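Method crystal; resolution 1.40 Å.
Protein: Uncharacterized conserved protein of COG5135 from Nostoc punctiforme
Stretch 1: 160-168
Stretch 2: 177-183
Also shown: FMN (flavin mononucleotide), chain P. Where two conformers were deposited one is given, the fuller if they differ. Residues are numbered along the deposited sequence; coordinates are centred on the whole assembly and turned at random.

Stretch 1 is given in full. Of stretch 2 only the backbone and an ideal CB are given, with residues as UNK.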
# COMPACT_ATOMS: atom_id res chain seq x y z
N LEU A 160 -15.25 1.01 -2.90
CA LEU A 160 -14.67 2.26 -2.46
C LEU A 160 -15.26 3.41 -3.27
O LEU A 160 -15.25 3.38 -4.51
CB LEU A 160 -13.15 2.22 -2.64
CG LEU A 160 -12.49 3.57 -2.30
CD1 LEU A 160 -12.52 3.80 -0.85
CD2 LEU A 160 -11.02 3.52 -2.83
N ASP A 161 -15.76 4.41 -2.55
CA ASP A 161 -16.30 5.64 -3.16
C ASP A 161 -15.34 6.79 -2.89
O ASP A 161 -15.39 7.37 -1.79
CB ASP A 161 -17.66 6.00 -2.59
CG ASP A 161 -18.35 7.14 -3.39
OD1 ASP A 161 -18.09 7.30 -4.62
OD2 ASP A 161 -19.24 7.77 -2.80
N PRO A 162 -14.45 7.10 -3.85
CA PRO A 162 -13.48 8.16 -3.56
C PRO A 162 -14.09 9.54 -3.34
O PRO A 162 -14.96 9.95 -4.08
CB PRO A 162 -12.60 8.18 -4.80
CG PRO A 162 -12.74 6.83 -5.42
CD PRO A 162 -14.20 6.52 -5.19
N VAL A 163 -13.61 10.20 -2.30
CA VAL A 163 -13.92 11.61 -2.18
C VAL A 163 -12.70 12.51 -2.31
O VAL A 163 -12.84 13.71 -2.47
CB VAL A 163 -14.70 11.94 -0.90
CG1 VAL A 163 -15.97 11.14 -0.85
CG2 VAL A 163 -13.85 11.72 0.34
N GLN A 164 -11.50 11.93 -2.33
CA GLN A 164 -10.30 12.69 -2.59
C GLN A 164 -9.37 11.81 -3.40
O GLN A 164 -9.19 10.63 -3.07
CB GLN A 164 -9.59 13.14 -1.31
CG GLN A 164 -8.45 14.13 -1.57
CD GLN A 164 -8.05 14.99 -0.38
OE1 GLN A 164 -6.89 14.99 0.03
NE2 GLN A 164 -9.00 15.75 0.14
N VAL A 165 -8.78 12.38 -4.46
CA VAL A 165 -7.86 11.66 -5.32
C VAL A 165 -6.62 12.54 -5.54
O VAL A 165 -6.76 13.72 -5.88
CB VAL A 165 -8.52 11.29 -6.65
CG1 VAL A 165 -7.50 10.64 -7.63
CG2 VAL A 165 -9.71 10.37 -6.40
N ASP A 166 -5.43 11.99 -5.36
CA ASP A 166 -4.12 12.67 -5.59
C ASP A 166 -3.45 11.87 -6.70
O ASP A 166 -3.17 10.67 -6.53
CB ASP A 166 -3.36 12.58 -4.27
CG ASP A 166 -2.02 13.27 -4.23
OD1 ASP A 166 -1.47 13.67 -5.24
OD2 ASP A 166 -1.47 13.31 -3.09
N HIS A 167 -3.25 12.49 -7.85
CA HIS A 167 -2.61 11.86 -9.01
C HIS A 167 -1.24 12.46 -9.25
O HIS A 167 -1.14 13.66 -9.53
CB HIS A 167 -3.49 12.08 -10.22
CG HIS A 167 -2.96 11.46 -11.48
ND1 HIS A 167 -3.26 11.98 -12.73
CD2 HIS A 167 -2.20 10.35 -11.68
CE1 HIS A 167 -2.68 11.22 -13.65
NE2 HIS A 167 -2.04 10.23 -13.05
N LEU A 168 -0.20 11.65 -9.17
CA LEU A 168 1.18 12.05 -9.32
C LEU A 168 1.72 11.37 -10.58
O LEU A 168 1.66 10.15 -10.70
CB LEU A 168 1.99 11.61 -8.11
CG LEU A 168 3.49 11.88 -8.17
CD1 LEU A 168 3.79 13.37 -8.18
CD2 LEU A 168 4.17 11.21 -6.97
N UNK A 177 1.36 16.91 -10.34
CA UNK A 177 0.53 16.40 -9.27
C UNK A 177 -0.77 17.19 -9.24
O UNK A 177 -0.75 18.43 -9.29
CB UNK A 177 1.25 16.48 -7.92
N UNK A 178 -1.88 16.47 -9.22
CA UNK A 178 -3.21 17.03 -9.20
C UNK A 178 -4.00 16.45 -8.06
O UNK A 178 -3.95 15.24 -7.83
CB UNK A 178 -3.93 16.78 -10.53
N UNK A 179 -4.74 17.30 -7.35
CA UNK A 179 -5.61 16.91 -6.28
C UNK A 179 -7.04 17.16 -6.71
O UNK A 179 -7.37 18.23 -7.20
CB UNK A 179 -5.27 17.66 -4.99
N UNK A 180 -7.88 16.18 -6.47
CA UNK A 180 -9.31 16.26 -6.76
C UNK A 180 -10.05 16.06 -5.45
O UNK A 180 -9.72 15.15 -4.68
CB UNK A 180 -9.74 15.23 -7.80
N UNK A 181 -11.08 16.85 -5.20
CA UNK A 181 -11.88 16.72 -3.98
C UNK A 181 -13.38 16.83 -4.28
O UNK A 181 -13.77 17.65 -5.08
CB UNK A 181 -11.47 17.79 -2.96
N UNK A 182 -14.18 16.00 -3.64
CA UNK A 182 -15.63 16.00 -3.78
C UNK A 182 -16.24 16.66 -2.55
O UNK A 182 -15.90 16.29 -1.42
CB UNK A 182 -16.17 14.58 -3.96
N UNK A 183 -17.09 17.66 -2.77
CA UNK A 183 -17.69 18.37 -1.63
C UNK A 183 -18.98 17.69 -1.19
O UNK A 183 -19.35 16.61 -1.69
CB UNK A 183 -17.96 19.83 -1.99
N1 FMN P . 7.96 10.20 -1.50
C2 FMN P . 8.92 10.20 -0.50
O2 FMN P . 8.82 10.95 0.47
N3 FMN P . 9.96 9.33 -0.56
C4 FMN P . 10.20 8.46 -1.60
O4 FMN P . 11.09 7.60 -1.56
C4A FMN P . 9.25 8.45 -2.62
N5 FMN P . 9.43 7.60 -3.71
C5A FMN P . 8.37 7.49 -4.61
C6 FMN P . 8.45 6.55 -5.63
C7 FMN P . 7.43 6.42 -6.58
C7M FMN P . 7.48 5.29 -7.60
C8 FMN P . 6.31 7.24 -6.50
C8M FMN P . 5.08 6.96 -7.37
C9 FMN P . 6.25 8.19 -5.51
C9A FMN P . 7.26 8.34 -4.55
N10 FMN P . 7.20 9.33 -3.55
C10 FMN P . 8.15 9.33 -2.53
C1' FMN P . 6.11 10.34 -3.48
C2' FMN P . 5.06 9.86 -2.50
O2' FMN P . 4.31 8.73 -3.03
C3' FMN P . 4.10 10.99 -2.09
O3' FMN P . 3.53 11.60 -3.26
C4' FMN P . 4.90 12.06 -1.35
O4' FMN P . 5.87 11.53 -0.45
C5' FMN P . 3.90 12.86 -0.54
O5' FMN P . 3.27 12.04 0.41
P FMN P . 2.56 12.60 1.72
O1P FMN P . 3.63 13.02 2.69
O2P FMN P . 1.78 13.80 1.19
O3P FMN P . 1.69 11.52 2.25

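Residues 164-168 and 177-182 run antiparallel as neighbouring strands, their axes 4.7 Å apart at closest approach. The second strand is extended, so its CB directions alternate between two faces of the sheet.

Position 177 pairs with Leu-168 in a non-hydrogen-bonded bridge, and its CB lies on the face that carries Asp-166 and Leu-168. The ideal CB is 4.0 Å from Leu-168 CD1 and 4.7 Å from Asp-166 OD1, with the FMN phosphate farther along the same side. An aliphatic stem would suit the leucine, and a long basic end, lysine or arginine, would answer the carboxylate. The residue is Arg-177. Its extended chain brings NE to Asp-166 OD1 (2.9 Å) and NH2 to Asp-166 OD2 (2.8 Å), a two-pronged salt bridge with the carboxylate at the guanidinium edge. NH2 also comes within 3.7 Å of FMN O2P.

Position 178 turns to the face of Val-165 and His-167. Its backbone makes both hydrogen bonds of the pair with His-167. Beyond the His-167 carbonyl, the His-167 side chain flanks its CB on the same face; this neighbour leaves room for many residues, including β-branched or aromatic ones. It is Trp-178, whose indole leads away from stretch 1.

Position 179, opposite Asp-166, is back on the face of Gln-164 and Asp-166. The aliphatic parts of these neighbours would accept a medium apolar chain, while their polar ends would also tolerate a polar one. Leu-179 places CD1 4.2 Å from Asp-166 CB and 3.6 Å from Gln-164 OE1.

Position 180 forms the hydrogen-bonded pair with Val-165, and His-167 lies on the same face. A β-branched or aromatic residue would suit the valine; a long one could also bring a polar tip near the imidazole. Tyr-180 packs CB 4.2 Å from Val-165 CB, its ring edge meets His-167 CB, and a water bridges its OH (2.6 Å) to His-167 ND1 (2.7 Å).

Position 181 has its ideal CB 4.5 Å from Gln-164 NE2, a donor that favours an acceptor such as asparagine, glutamine or histidine. In His-181, ND1 accepts a hydrogen bond from Gln-164 NE2 (3.2 Å).

Position 182 points toward stretch 1, its N hydrogen-bonded to Val-163 O (2.9 Å). Val-163 offers an apolar surface and Asp-161 a carboxylate beyond it, which calls for a long basic chain. Arg-182 lays one guanidinium face over Val-163 CG1 and forms a salt bridge to Asp-161, NH2 to OD2 being 3.1 Å.

Position 183 points away and is unconstrained by stretch 1; it is Asn-183.

Stretch 2, residues 177-183: RWLYHRN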
# COMPACT_ATOMS: atom_id res chain seq x y z
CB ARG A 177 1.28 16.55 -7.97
CG ARG A 177 0.63 15.80 -6.81
CD ARG A 177 1.46 15.89 -5.60
NE ARG A 177 0.84 15.29 -4.43
CZ ARG A 177 1.19 15.59 -3.18
NH1 ARG A 177 2.15 16.46 -2.97
NH2 ARG A 177 0.59 15.02 -2.15
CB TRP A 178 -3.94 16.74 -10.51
CG TRP A 178 -3.54 17.59 -11.60
CD1 TRP A 178 -2.50 17.40 -12.46
CD2 TRP A 178 -4.18 18.81 -12.00
NE1 TRP A 178 -2.44 18.45 -13.36
CE2 TRP A 178 -3.46 19.32 -13.10
CE3 TRP A 178 -5.29 19.52 -11.54
CZ2 TRP A 178 -3.83 20.51 -13.75
CZ3 TRP A 178 -5.65 20.70 -12.18
CH2 TRP A 178 -4.92 21.19 -13.27
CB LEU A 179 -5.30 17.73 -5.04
CG LEU A 179 -5.94 17.41 -3.72
CD1 LEU A 179 -5.61 15.97 -3.23
CD2 LEU A 179 -5.47 18.51 -2.72
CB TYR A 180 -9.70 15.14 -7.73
CG TYR A 180 -9.01 15.11 -9.07
CD1 TYR A 180 -7.78 14.52 -9.22
CD2 TYR A 180 -9.64 15.69 -10.18
CE1 TYR A 180 -7.16 14.48 -10.42
CE2 TYR A 180 -9.03 15.64 -11.41
CZ TYR A 180 -7.79 15.03 -11.53
OH TYR A 180 -7.15 15.01 -12.76
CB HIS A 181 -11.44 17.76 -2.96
CG HIS A 181 -12.19 17.69 -1.67
ND1 HIS A 181 -11.92 16.75 -0.69
CD2 HIS A 181 -13.24 18.42 -1.22
CE1 HIS A 181 -12.78 16.91 0.30
NE2 HIS A 181 -13.58 17.92 0.02
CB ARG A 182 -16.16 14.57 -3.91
CG ARG A 182 -17.56 14.56 -4.44
CD ARG A 182 -18.09 13.22 -4.59
NE ARG A 182 -18.35 12.59 -3.30
CZ ARG A 182 -18.64 11.30 -3.18
NH1 ARG A 182 -18.64 10.54 -4.26
NH2 ARG A 182 -18.89 10.78 -1.99
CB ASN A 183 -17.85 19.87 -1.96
CG ASN A 183 -18.89 20.17 -3.04
OD1 ASN A 183 -19.70 19.34 -3.40
ND2 ASN A 183 -18.83 21.39 -3.57
O HOH W 1 -4.80 14.10 -13.29
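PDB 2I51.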